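Local coordinates for protein rifamycin polyketide synthase (Amycolatopsis mediterranei, PDB 4LN9) that probably dehydrates a polyketide intermediate, as the dehydratase domain of the terminal module of the synthase that builds rifamycin, at residues L59-H64 / L108-R113; D100-E105 / R147-V152; V178-A183 / R202-R207; G195-A200 / G233-L238; R271-G276 / G301-T306. All coordinates share one frame; numbering follows the deposited sequence.

Contact 1: L59-H64 / L108-R113; sequences LSLRSH and LVVPRR
L61 puts its forked end between V110 and R112 of the facing loop. CD2 meets V110 CG1 at 3.8 Å, an apolar touch, while CD1 comes within 3.3 Å of R112 CD, close for two carbons that are not bonded. The same CD1 lies 3.7 Å from R112 NH1 and approaches the guanidinium obliquely, so the methyl meets both the end of the aliphatic chain and the charged head. L61 CG adds a contact of 3.9 Å with the carbonyl oxygen of P111. R112 leaves its backbone pointing away from L61, and bends at chi2 (63°) and chi3 (81°) bring its CD back. V110 holds CG1 anti to the backbone N (chi1 -173°), where it faces both CG and CD2 of the leucine. In the double hotdog fold these loops lie at the same end of two neighbouring antiparallel strands: loop 59-64 follows strand 52-59, and loop 108-113 leads toward strand 116-122, with a backbone bond between L59 and V116. One step outward, the first loop is rounded by a bond from H64 N to S60 O of 2.8 Å, across residues with helical backbone angles. The H64 ring lies with one face against L59 CD2, and its NE2 makes a weak hydrogen bond to P39 O. V76, on the short strand 75-76, touches L61, V110 and R112 alike, and V78 packs on L59, L108 and V110.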
# COMPACT_ATOMS: atom_id res chain seq x y z
N LEU A 59 -3.80 -4.81 14.04
CA LEU A 59 -4.75 -5.22 15.08
C LEU A 59 -4.02 -5.57 16.37
O LEU A 59 -2.98 -6.22 16.35
CB LEU A 59 -5.57 -6.41 14.60
CG LEU A 59 -6.29 -6.23 13.27
CD1 LEU A 59 -7.09 -7.47 12.91
CD2 LEU A 59 -7.20 -5.00 13.31
N SER A 60 -4.56 -5.12 17.50
CA SER A 60 -4.12 -5.59 18.80
C SER A 60 -5.31 -5.73 19.73
O SER A 60 -6.38 -5.19 19.47
CB SER A 60 -3.10 -4.62 19.41
OG SER A 60 -3.66 -3.34 19.59
N LEU A 61 -5.12 -6.45 20.84
CA LEU A 61 -6.16 -6.55 21.85
C LEU A 61 -6.35 -5.24 22.61
O LEU A 61 -7.45 -4.93 23.07
CB LEU A 61 -5.89 -7.70 22.81
CG LEU A 61 -6.17 -9.09 22.21
CD1 LEU A 61 -6.21 -10.15 23.31
CD2 LEU A 61 -7.47 -9.09 21.42
N ARG A 62 -5.33 -4.38 22.58
CA ARG A 62 -5.44 -3.07 23.23
C ARG A 62 -6.11 -2.02 22.35
O ARG A 62 -6.71 -1.07 22.85
CB ARG A 62 -4.08 -2.59 23.73
CG ARG A 62 -3.62 -3.26 25.02
CD ARG A 62 -2.33 -2.66 25.54
NE ARG A 62 -2.42 -1.21 25.71
CZ ARG A 62 -2.89 -0.61 26.80
NH1 ARG A 62 -3.30 -1.34 27.83
NH2 ARG A 62 -2.95 0.71 26.86
N SER A 63 -6.03 -2.20 21.03
CA SER A 63 -6.64 -1.24 20.11
C SER A 63 -8.00 -1.73 19.64
O SER A 63 -8.86 -0.95 19.24
CB SER A 63 -5.72 -1.01 18.91
OG SER A 63 -5.35 -2.23 18.30
N HIS A 64 -8.21 -3.05 19.73
CA HIS A 64 -9.46 -3.66 19.33
C HIS A 64 -9.92 -4.66 20.36
O HIS A 64 -9.89 -5.87 20.12
CB HIS A 64 -9.31 -4.32 17.96
CG HIS A 64 -8.87 -3.37 16.87
ND1 HIS A 64 -7.58 -3.17 16.55
CD2 HIS A 64 -9.61 -2.49 16.07
CE1 HIS A 64 -7.49 -2.23 15.59
NE2 HIS A 64 -8.73 -1.82 15.29
N LEU A 108 -6.54 -16.21 11.66
CA LEU A 108 -5.86 -14.95 11.93
C LEU A 108 -5.77 -14.69 13.43
O LEU A 108 -6.68 -14.11 14.02
CB LEU A 108 -6.58 -13.80 11.21
CG LEU A 108 -6.17 -12.34 11.48
CD1 LEU A 108 -4.68 -12.22 11.79
CD2 LEU A 108 -6.56 -11.45 10.31
N VAL A 109 -4.75 -15.27 14.06
CA VAL A 109 -4.58 -15.16 15.50
C VAL A 109 -4.22 -13.74 15.90
O VAL A 109 -3.33 -13.13 15.31
CB VAL A 109 -3.48 -16.11 16.00
CG1 VAL A 109 -3.19 -15.86 17.48
CG2 VAL A 109 -3.88 -17.56 15.77
N VAL A 110 -4.95 -13.19 16.87
CA VAL A 110 -4.55 -11.93 17.49
C VAL A 110 -3.77 -12.23 18.77
O VAL A 110 -4.22 -13.00 19.61
CB VAL A 110 -5.77 -11.05 17.84
CG1 VAL A 110 -5.32 -9.68 18.32
CG2 VAL A 110 -6.69 -10.92 16.63
N PRO A 111 -2.54 -11.70 18.85
CA PRO A 111 -1.64 -11.97 19.98
C PRO A 111 -2.11 -11.28 21.26
O PRO A 111 -2.53 -10.13 21.23
CB PRO A 111 -0.31 -11.38 19.51
CG PRO A 111 -0.69 -10.33 18.52
CD PRO A 111 -1.92 -10.84 17.83
N ARG A 112 -2.03 -11.99 22.39
CA ARG A 112 -2.53 -11.46 23.66
C ARG A 112 -1.74 -10.23 24.13
O ARG A 112 -2.29 -9.37 24.81
CB ARG A 112 -2.55 -12.54 24.75
CG ARG A 112 -3.37 -12.18 25.98
CD ARG A 112 -4.85 -11.99 25.66
NE ARG A 112 -5.57 -13.27 25.58
CZ ARG A 112 -6.89 -13.39 25.67
NH1 ARG A 112 -7.64 -12.32 25.91
NH2 ARG A 112 -7.45 -14.58 25.54
N ARG A 113 -0.50 -10.09 23.65
CA ARG A 113 0.15 -8.78 23.67
C ARG A 113 0.89 -8.45 22.38
O ARG A 113 1.31 -9.34 21.64
CB ARG A 113 1.06 -8.61 24.89
CG ARG A 113 2.16 -9.66 25.06
CD ARG A 113 2.88 -9.50 26.39
NE ARG A 113 4.09 -8.68 26.27
CZ ARG A 113 4.20 -7.44 26.75
NH1 ARG A 113 3.17 -6.86 27.35
NH2 ARG A 113 5.34 -6.78 26.61

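Contact 2: D100-E105 / R147-V152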
# COMPACT_ATOMS: atom_id res chain seq x y z
N ASP A 100 -18.09 -13.51 -4.43
CA ASP A 100 -18.36 -14.70 -5.23
C ASP A 100 -17.90 -15.94 -4.47
O ASP A 100 -18.65 -16.90 -4.30
CB ASP A 100 -17.62 -14.60 -6.57
CG ASP A 100 -18.20 -15.49 -7.65
OD1 ASP A 100 -19.23 -16.16 -7.39
OD2 ASP A 100 -17.64 -15.52 -8.76
N GLU A 101 -16.69 -15.85 -3.92
CA GLU A 101 -16.10 -16.97 -3.19
C GLU A 101 -15.02 -16.47 -2.22
O GLU A 101 -14.31 -15.50 -2.51
CB GLU A 101 -15.50 -17.98 -4.17
CG GLU A 101 -14.93 -19.23 -3.52
CD GLU A 101 -14.56 -20.29 -4.54
OE1 GLU A 101 -14.55 -19.98 -5.75
OE2 GLU A 101 -14.32 -21.45 -4.13
N LEU A 102 -14.99 -17.06 -1.03
CA LEU A 102 -13.87 -16.84 -0.11
C LEU A 102 -13.54 -18.12 0.63
O LEU A 102 -14.42 -18.76 1.22
CB LEU A 102 -14.20 -15.72 0.88
CG LEU A 102 -13.02 -15.17 1.69
CD1 LEU A 102 -12.04 -14.45 0.78
CD2 LEU A 102 -13.50 -14.25 2.80
N VAL A 103 -12.29 -18.57 0.51
CA VAL A 103 -11.85 -19.75 1.23
C VAL A 103 -10.96 -19.36 2.41
O VAL A 103 -10.02 -18.57 2.25
CB VAL A 103 -11.08 -20.72 0.31
CG1 VAL A 103 -10.51 -21.88 1.11
CG2 VAL A 103 -12.00 -21.23 -0.79
N ILE A 104 -11.32 -19.82 3.60
CA ILE A 104 -10.53 -19.53 4.79
C ILE A 104 -9.43 -20.58 4.97
O ILE A 104 -9.71 -21.78 5.01
CB ILE A 104 -11.39 -19.47 6.06
CG1 ILE A 104 -12.65 -18.64 5.82
CG2 ILE A 104 -10.59 -18.90 7.23
CD1 ILE A 104 -12.38 -17.15 5.73
N GLU A 105 -8.18 -20.13 5.00
CA GLU A 105 -7.04 -21.03 4.92
C GLU A 105 -6.50 -21.36 6.30
O GLU A 105 -6.02 -22.47 6.55
CB GLU A 105 -5.93 -20.40 4.08
CG GLU A 105 -6.37 -19.99 2.68
CD GLU A 105 -5.22 -20.02 1.70
OE1 GLU A 105 -5.48 -20.21 0.49
OE2 GLU A 105 -4.06 -20.05 2.15
N ARG A 147 -0.97 -16.31 4.83
CA ARG A 147 -2.25 -16.08 4.15
C ARG A 147 -3.41 -16.71 4.91
O ARG A 147 -3.33 -17.85 5.35
CB ARG A 147 -2.23 -16.57 2.71
CG ARG A 147 -3.40 -16.04 1.89
CD ARG A 147 -3.24 -16.31 0.41
NE ARG A 147 -3.52 -17.71 0.09
CZ ARG A 147 -3.52 -18.21 -1.14
NH1 ARG A 147 -3.29 -17.42 -2.18
NH2 ARG A 147 -3.76 -19.50 -1.34
N HIS A 148 -4.51 -15.96 5.03
CA HIS A 148 -5.62 -16.41 5.86
C HIS A 148 -6.83 -16.73 5.05
O HIS A 148 -7.71 -17.47 5.49
CB HIS A 148 -5.95 -15.35 6.89
CG HIS A 148 -4.84 -15.11 7.87
ND1 HIS A 148 -4.46 -16.03 8.77
CD2 HIS A 148 -3.90 -14.08 7.94
CE1 HIS A 148 -3.39 -15.58 9.45
NE2 HIS A 148 -3.06 -14.38 8.95
N ALA A 149 -6.95 -16.07 3.91
CA ALA A 149 -8.11 -16.26 3.05
C ALA A 149 -7.79 -15.81 1.64
O ALA A 149 -7.03 -14.86 1.44
CB ALA A 149 -9.31 -15.50 3.60
N THR A 150 -8.40 -16.47 0.67
CA THR A 150 -8.23 -16.10 -0.72
C THR A 150 -9.57 -16.29 -1.43
O THR A 150 -10.33 -17.20 -1.09
CB THR A 150 -7.15 -16.97 -1.39
OG1 THR A 150 -6.94 -16.54 -2.74
CG2 THR A 150 -7.55 -18.44 -1.38
N GLY A 151 -9.93 -15.34 -2.29
CA GLY A 151 -11.24 -15.38 -2.92
C GLY A 151 -11.39 -14.49 -4.13
O GLY A 151 -10.41 -14.08 -4.75
N VAL A 152 -12.65 -14.23 -4.49
CA VAL A 152 -12.99 -13.52 -5.71
C VAL A 152 -14.17 -12.58 -5.44
O VAL A 152 -15.17 -12.99 -4.85
CB VAL A 152 -13.39 -14.50 -6.83
CG1 VAL A 152 -13.83 -13.74 -8.07
CG2 VAL A 152 -12.25 -15.45 -7.14
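Strands 100-104 and 147-152 run antiparallel, at 171° with axes 4.5 Å apart, as neighbouring strands of the double hotdog fold. V103 and T150 form a hydrogen-bonded pair, V103 N reaching T150 O at 2.9 Å and T150 N returning to V103 O. Beyond the end of strand 100-104, E105 N still bonds to H148 O, at 2.7 Å. At the other end the ladder is disturbed by a classic beta bulge: D100 and E101 both face V152, and their two backbone N-H groups share V152 O through weak bonds. L102, I104 and A149 share one face, where A149 CB touches L102 CD1 and I104 CD1, each at 4.1 Å. Opposite L102 stands G151, whose lack of a side chain lets the backbones close in. The charged pair lies at the far end. E105 and R147 form a salt bridge with their planes turned 79° apart: R147 NE points in the guanidinium plane at E105 OE2, 3.2 Å away, but meets the carboxylate from above its plane. R147 NH2 and E105 OE1 are nearer, at 2.6 Å, in a bent and weak bond. A bend at chi3 (76°) swings the arginine head round, and T150 CB lies over one of its faces. D134 OD1 is hydrogen-bonded to T150 OG1 and makes a long, weak ion pair with R147 NH1. T150 CG2 sits 3.3 Å from E105 OE1.

Contact 3: V178-A183 / R202-R207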
# COMPACT_ATOMS: atom_id res chain seq x y z
N VAL A 178 -36.96 -22.08 20.95
CA VAL A 178 -35.95 -22.85 21.67
C VAL A 178 -35.55 -22.09 22.93
O VAL A 178 -35.37 -20.88 22.90
CB VAL A 178 -34.70 -23.08 20.80
CG1 VAL A 178 -33.66 -23.88 21.56
CG2 VAL A 178 -35.09 -23.77 19.50
N ASP A 179 -35.56 -22.78 24.07
CA ASP A 179 -35.10 -22.18 25.32
C ASP A 179 -33.58 -22.04 25.30
O ASP A 179 -32.87 -23.02 25.10
CB ASP A 179 -35.52 -23.05 26.51
CG ASP A 179 -35.42 -22.32 27.84
OD1 ASP A 179 -34.70 -21.30 27.91
OD2 ASP A 179 -36.05 -22.77 28.82
N LEU A 180 -33.10 -20.82 25.40
CA LEU A 180 -31.69 -20.56 25.20
C LEU A 180 -30.85 -20.69 26.45
O LEU A 180 -29.65 -20.79 26.39
CB LEU A 180 -31.51 -19.18 24.60
CG LEU A 180 -32.02 -19.10 23.18
CD1 LEU A 180 -31.57 -17.87 22.46
CD2 LEU A 180 -31.65 -20.35 22.42
N THR A 181 -31.57 -20.70 27.57
CA THR A 181 -31.00 -20.85 28.90
C THR A 181 -29.88 -21.87 28.91
O THR A 181 -30.08 -23.05 28.63
CB THR A 181 -32.07 -21.26 29.93
OG1 THR A 181 -32.74 -20.10 30.42
CG2 THR A 181 -31.42 -22.00 31.09
N GLY A 182 -28.69 -21.39 29.26
CA GLY A 182 -27.51 -22.21 29.35
C GLY A 182 -26.72 -22.46 28.09
O GLY A 182 -25.61 -22.94 28.14
N ALA A 183 -27.28 -22.13 26.94
CA ALA A 183 -26.72 -22.52 25.65
C ALA A 183 -25.31 -21.98 25.40
O ALA A 183 -24.44 -22.71 24.92
CB ALA A 183 -27.66 -22.13 24.51
N ARG A 202 -30.75 -13.58 20.45
CA ARG A 202 -31.78 -13.19 21.42
C ARG A 202 -32.91 -14.21 21.54
O ARG A 202 -33.53 -14.34 22.59
CB ARG A 202 -32.34 -11.81 21.07
CG ARG A 202 -31.30 -10.71 21.09
CD ARG A 202 -31.11 -10.16 22.49
NE ARG A 202 -32.35 -9.58 23.00
CZ ARG A 202 -32.62 -9.40 24.29
NH1 ARG A 202 -31.71 -9.69 25.21
NH2 ARG A 202 -33.78 -8.88 24.66
N ALA A 203 -33.22 -14.86 20.43
CA ALA A 203 -34.26 -15.88 20.40
C ALA A 203 -33.99 -16.79 19.22
O ALA A 203 -33.43 -16.36 18.21
CB ALA A 203 -35.63 -15.24 20.27
N VAL A 204 -34.39 -18.05 19.33
CA VAL A 204 -34.28 -18.99 18.23
C VAL A 204 -35.58 -19.79 18.11
O VAL A 204 -36.21 -20.11 19.11
CB VAL A 204 -33.11 -19.97 18.46
CG1 VAL A 204 -33.19 -21.13 17.49
CG2 VAL A 204 -31.79 -19.24 18.32
N TRP A 205 -36.06 -19.95 16.88
CA TRP A 205 -37.13 -20.91 16.61
C TRP A 205 -36.67 -21.92 15.60
O TRP A 205 -35.88 -21.60 14.71
CB TRP A 205 -38.38 -20.21 16.08
CG TRP A 205 -38.89 -19.12 16.98
CD1 TRP A 205 -40.00 -19.15 17.82
CD2 TRP A 205 -38.41 -17.73 17.03
NE1 TRP A 205 -40.19 -17.93 18.42
CE2 TRP A 205 -39.27 -17.04 17.99
CE3 TRP A 205 -37.39 -17.03 16.41
CZ2 TRP A 205 -39.08 -15.70 18.31
CZ3 TRP A 205 -37.21 -15.69 16.74
CH2 TRP A 205 -38.05 -15.04 17.65
N ARG A 206 -37.27 -23.10 15.64
CA ARG A 206 -36.89 -24.17 14.73
C ARG A 206 -38.12 -24.75 14.03
O ARG A 206 -39.21 -24.80 14.60
CB ARG A 206 -36.14 -25.28 15.48
CG ARG A 206 -35.74 -26.46 14.61
CD ARG A 206 -35.30 -27.65 15.46
NE ARG A 206 -34.25 -27.29 16.40
CZ ARG A 206 -34.44 -27.16 17.71
NH1 ARG A 206 -35.64 -27.34 18.23
NH2 ARG A 206 -33.41 -26.86 18.50
N ARG A 207 -37.92 -25.19 12.79
CA ARG A 207 -39.01 -25.70 11.96
C ARG A 207 -38.43 -26.75 11.02
O ARG A 207 -37.29 -26.61 10.57
CB ARG A 207 -39.61 -24.54 11.16
CG ARG A 207 -40.92 -24.86 10.45
CD ARG A 207 -41.03 -24.05 9.17
NE ARG A 207 -41.95 -22.92 9.31
CZ ARG A 207 -42.04 -21.92 8.44
NH1 ARG A 207 -41.23 -21.85 7.40
NH2 ARG A 207 -42.97 -20.98 8.61
O HOH W 1 -35.64 -18.67 21.92
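V178, V204 and R206 meet where the short edge strand 176-178 ends beside strand 201-207, at one edge of the double hotdog fold. V178 N donates to V204 O, 2.8 Å away and fairly straight at 167°. From there its side chain can be followed outward. CB passes 3.7 Å from V204 O. The CG2 branch, anti to the carbonyl carbon of V178, then touches V204 CG1 at 3.8 Å, the two valines lying side by side and pointing the same way. This methyl, the tip of the side chain, comes over one face of the R206 guanidinium, 3.7 Å from NH2, a nitrogen that also makes a weak hydrogen bond to S249 OG on helix 236-251. After V178 the chain leaves the strand: D179 OD1 accepts from T181 N in an Asx turn, and a type II turn from L180 to A183 leads into helix 183-190 with G182 at its N-cap. L180 reaches back from this turn and also packs on V248 of helix 236-251. Its CD2 meets V204 CB at 4.2 Å, and its CD1 rests 3.9 Å from A203 CA.

Contact 4: G195-A200 / G233-L238; sequences GPTFRA and GIHPAL
A237 and F198 bring the loop 195-200 against the first turn of helix 236-251, the long helix of the second hotdog. The main interaction is CH-pi: A237 CB stands over the middle of the F198 ring, 3.8 Å from its centroid and only 5° off the normal. A237 CA lies over the same face, 3.7 Å from F198 CE1. The ring reaches this place with CG anti to its own carbonyl carbon (chi1 -75°), and it also meets H70 and touches D240, which probably correspond to the histidine and aspartate characteristic of polyketide synthase dehydratases, D240 lying in the HPALLD sequence that begins at H235. Apolar contact comes from T197, whose CG2 meets A237 CB and H235 CE1, each at 3.8 Å; the threonine and histidine side chains cross at about a right angle. Hydrogen bonds fix the two partners separately, for none spans the segments. H235 is the N-cap of the helix, its ND1 accepting from A237 N at 2.8 Å within the imidazole plane, so the ring that T197 touches is held in rotation by the helix end. W66 and F232 also lie against this ring. T197 OG1 is hydrogen-bonded to D69 OD2, and with the hydroxyl so engaged CG2 is left facing the helix. The carbonyl oxygen of T197 is buried without a polar partner, 3.5 Å from A237 CB.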
# COMPACT_ATOMS: atom_id res chain seq x y z
N GLY A 195 -17.52 -14.14 24.01
CA GLY A 195 -17.74 -13.06 24.97
C GLY A 195 -18.94 -12.21 24.62
O GLY A 195 -19.61 -12.46 23.61
N PRO A 196 -19.16 -11.14 25.39
CA PRO A 196 -20.37 -10.31 25.35
C PRO A 196 -20.68 -9.74 23.97
O PRO A 196 -21.84 -9.63 23.61
CB PRO A 196 -20.04 -9.19 26.33
CG PRO A 196 -19.11 -9.81 27.31
CD PRO A 196 -18.28 -10.78 26.51
N THR A 197 -19.65 -9.29 23.25
CA THR A 197 -19.87 -8.73 21.92
C THR A 197 -20.55 -9.73 20.99
O THR A 197 -21.41 -9.36 20.19
CB THR A 197 -18.56 -8.24 21.28
OG1 THR A 197 -17.92 -7.30 22.15
CG2 THR A 197 -18.84 -7.58 19.94
N PHE A 198 -20.23 -11.01 21.15
CA PHE A 198 -20.70 -12.02 20.21
C PHE A 198 -21.95 -12.74 20.70
O PHE A 198 -22.56 -13.50 19.95
CB PHE A 198 -19.61 -13.04 19.89
CG PHE A 198 -18.56 -12.52 18.95
CD1 PHE A 198 -18.53 -12.92 17.63
CD2 PHE A 198 -17.66 -11.56 19.38
CE1 PHE A 198 -17.57 -12.41 16.76
CE2 PHE A 198 -16.69 -11.06 18.53
CZ PHE A 198 -16.67 -11.47 17.21
N ARG A 199 -22.29 -12.57 21.97
CA ARG A 199 -23.48 -13.21 22.50
C ARG A 199 -24.74 -12.43 22.12
O ARG A 199 -25.32 -11.72 22.94
CB ARG A 199 -23.37 -13.42 24.02
CG ARG A 199 -22.36 -14.49 24.40
CD ARG A 199 -22.49 -14.91 25.86
NE ARG A 199 -22.34 -13.78 26.77
CZ ARG A 199 -21.22 -13.49 27.43
NH1 ARG A 199 -20.15 -14.27 27.31
NH2 ARG A 199 -21.17 -12.41 28.20
N ALA A 200 -25.08 -12.47 20.83
CA ALA A 200 -26.08 -11.57 20.28
C ALA A 200 -27.36 -12.30 19.88
O ALA A 200 -28.30 -11.68 19.39
CB ALA A 200 -25.51 -10.80 19.10
N GLY A 233 -19.63 -2.41 7.32
CA GLY A 233 -20.59 -2.97 6.37
C GLY A 233 -21.60 -3.84 7.09
O GLY A 233 -22.78 -3.51 7.17
N ILE A 234 -21.09 -4.89 7.74
CA ILE A 234 -21.83 -5.56 8.80
C ILE A 234 -20.88 -5.98 9.92
O ILE A 234 -19.77 -6.44 9.65
CB ILE A 234 -22.57 -6.81 8.26
CG1 ILE A 234 -23.48 -7.41 9.34
CG2 ILE A 234 -21.59 -7.84 7.74
CD1 ILE A 234 -24.47 -8.42 8.81
N HIS A 235 -21.23 -5.64 11.16
CA HIS A 235 -20.38 -5.99 12.29
C HIS A 235 -20.14 -7.47 12.35
O HIS A 235 -21.08 -8.26 12.20
CB HIS A 235 -20.97 -5.47 13.60
CG HIS A 235 -20.03 -5.58 14.79
ND1 HIS A 235 -19.51 -6.76 15.17
CD2 HIS A 235 -19.55 -4.62 15.67
CE1 HIS A 235 -18.71 -6.56 16.24
NE2 HIS A 235 -18.76 -5.26 16.56
N PRO A 236 -18.86 -7.88 12.35
CA PRO A 236 -18.55 -9.31 12.29
C PRO A 236 -19.26 -10.12 13.38
O PRO A 236 -19.54 -11.30 13.18
CB PRO A 236 -17.04 -9.34 12.50
CG PRO A 236 -16.56 -8.05 11.93
CD PRO A 236 -17.65 -7.05 12.20
N ALA A 237 -19.54 -9.49 14.51
CA ALA A 237 -20.26 -10.17 15.59
C ALA A 237 -21.74 -10.36 15.25
O ALA A 237 -22.32 -11.40 15.58
CB ALA A 237 -20.10 -9.42 16.90
N LEU A 238 -22.33 -9.40 14.54
CA LEU A 238 -23.70 -9.55 14.06
C LEU A 238 -23.83 -10.69 13.05
O LEU A 238 -24.70 -11.55 13.20
CB LEU A 238 -24.21 -8.23 13.46
CG LEU A 238 -25.73 -8.09 13.31
CD1 LEU A 238 -26.42 -8.17 14.66
CD2 LEU A 238 -26.09 -6.79 12.61

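Contact 5: R271-G276 / G301-T306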
# COMPACT_ATOMS: atom_id res chain seq x y z
N ARG A 271 -23.54 -11.40 -0.20
CA ARG A 271 -23.88 -10.04 -0.56
C ARG A 271 -24.31 -9.25 0.67
O ARG A 271 -25.21 -9.67 1.39
CB ARG A 271 -25.03 -10.03 -1.57
CG ARG A 271 -24.61 -10.34 -2.99
CD ARG A 271 -25.83 -10.44 -3.88
NE ARG A 271 -25.49 -10.96 -5.20
CZ ARG A 271 -25.32 -12.25 -5.46
NH1 ARG A 271 -25.51 -13.16 -4.51
NH2 ARG A 271 -24.97 -12.64 -6.68
N LEU A 272 -23.78 -8.04 0.79
CA LEU A 272 -24.25 -7.11 1.81
C LEU A 272 -25.13 -6.04 1.17
O LEU A 272 -24.73 -5.43 0.18
CB LEU A 272 -23.07 -6.46 2.52
CG LEU A 272 -23.46 -5.39 3.53
CD1 LEU A 272 -23.92 -6.03 4.82
CD2 LEU A 272 -22.29 -4.44 3.78
N HIS A 273 -26.36 -5.94 1.64
CA HIS A 273 -27.37 -5.16 0.92
C HIS A 273 -27.59 -3.83 1.57
O HIS A 273 -27.91 -2.85 0.90
CB HIS A 273 -28.68 -5.92 0.82
CG HIS A 273 -28.56 -7.24 0.10
ND1 HIS A 273 -28.50 -7.32 -1.25
CD2 HIS A 273 -28.39 -8.53 0.58
CE1 HIS A 273 -28.34 -8.61 -1.61
NE2 HIS A 273 -28.32 -9.35 -0.49
N ALA A 274 -27.49 -3.80 2.89
CA ALA A 274 -27.69 -2.56 3.65
C ALA A 274 -26.67 -2.48 4.78
O ALA A 274 -26.48 -3.45 5.51
CB ALA A 274 -29.11 -2.52 4.21
N ALA A 275 -25.98 -1.35 4.88
CA ALA A 275 -24.80 -1.26 5.74
C ALA A 275 -25.13 -0.83 7.17
O ALA A 275 -26.03 -0.01 7.39
CB ALA A 275 -23.77 -0.32 5.13
N GLY A 276 -24.36 -1.34 8.13
CA GLY A 276 -24.28 -0.74 9.45
C GLY A 276 -25.43 -1.13 10.37
O GLY A 276 -25.72 -0.42 11.33
N GLY A 301 -37.56 -4.55 7.83
CA GLY A 301 -37.87 -5.59 6.86
C GLY A 301 -37.03 -5.51 5.59
O GLY A 301 -37.19 -6.32 4.69
N GLY A 302 -36.12 -4.55 5.54
CA GLY A 302 -35.21 -4.43 4.40
C GLY A 302 -34.10 -5.46 4.45
O GLY A 302 -33.56 -5.75 5.52
N LEU A 303 -33.69 -5.96 3.29
CA LEU A 303 -32.57 -6.91 3.22
C LEU A 303 -31.29 -6.32 3.80
O LEU A 303 -30.88 -5.22 3.43
CB LEU A 303 -32.32 -7.32 1.77
CG LEU A 303 -32.84 -8.67 1.28
CD1 LEU A 303 -32.36 -8.90 -0.15
CD2 LEU A 303 -32.40 -9.80 2.19
N VAL A 304 -30.53 -7.15 4.51
CA VAL A 304 -29.21 -6.77 5.01
C VAL A 304 -28.08 -7.65 4.47
O VAL A 304 -27.09 -7.13 3.96
CB VAL A 304 -29.17 -6.74 6.55
CG1 VAL A 304 -27.77 -6.38 7.04
CG2 VAL A 304 -30.19 -5.75 7.09
N VAL A 305 -28.24 -8.97 4.56
CA VAL A 305 -27.24 -9.88 4.02
C VAL A 305 -27.86 -11.16 3.45
O VAL A 305 -28.87 -11.64 3.96
CB VAL A 305 -26.14 -10.23 5.05
CG1 VAL A 305 -26.76 -10.62 6.38
CG2 VAL A 305 -25.23 -11.33 4.53
N THR A 306 -27.36 -11.60 2.30
CA THR A 306 -27.69 -12.93 1.81
C THR A 306 -26.44 -13.75 1.59
O THR A 306 -25.40 -13.22 1.19
CB THR A 306 -28.51 -12.88 0.50
OG1 THR A 306 -27.80 -12.10 -0.47
CG2 THR A 306 -29.88 -12.26 0.75
O HOH W 2 -26.14 -13.86 -1.88
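Two neighbouring antiparallel strands of the second hotdog, 263-272 and 303-313, meet here at the end of the first and the start of the second. R271 and T306 are a hydrogen-bonded pair: R271 N reaches T306 O at 3.0 Å, and T306 N answers to R271 O. Two residues on, H273 N bonds to V304 O at 2.7 Å from above the carbonyl plane. V304 and V305 form a classic beta bulge opposite A296 of the strand beyond. H273 is held on two sides. L303 CD1 sits over its ring face, 4.0 Å from the centroid, in a CH-pi contact, while at the edge NE2 and T306 OG1 share a hydrogen bond of 2.8 Å. With chi1 at 55°, the threonine hydroxyl lies between its own N and carbonyl carbon, turned to the imidazole. A water also lies 2.8 Å from T306 OG1 and accepts from R271 NH1, linking the hydroxyl to an arginine whose NE forms a salt bridge with E156. On the other face of the strands, L272 CD1 approaches V304 O to 3.5 Å.

In the fold
Along the chain, contacts 1 and 2 come first and interlock, their segments alternating; contacts 3 and 4 alternate likewise, and contact 5 follows. Contact 1 touches contact 2 through L108 CA and H148 CE1, 3.5 Å apart. Contacts 4 and 5 also meet, where G233 O probably accepts a hydrogen bond from G276 N, 2.8 Å away, so the lead-in to helix 236-251 is tied to the end of strand 263-272. That strand neighbours 98-104, which brings contacts 2 and 5 within about 7 Å at their nearest atoms and joins the two hotdogs. Contact 3 lies farthest from the chain's centre, at an edge strand, about 32 Å from contact 1 between centres and across the chain's centre from contact 2.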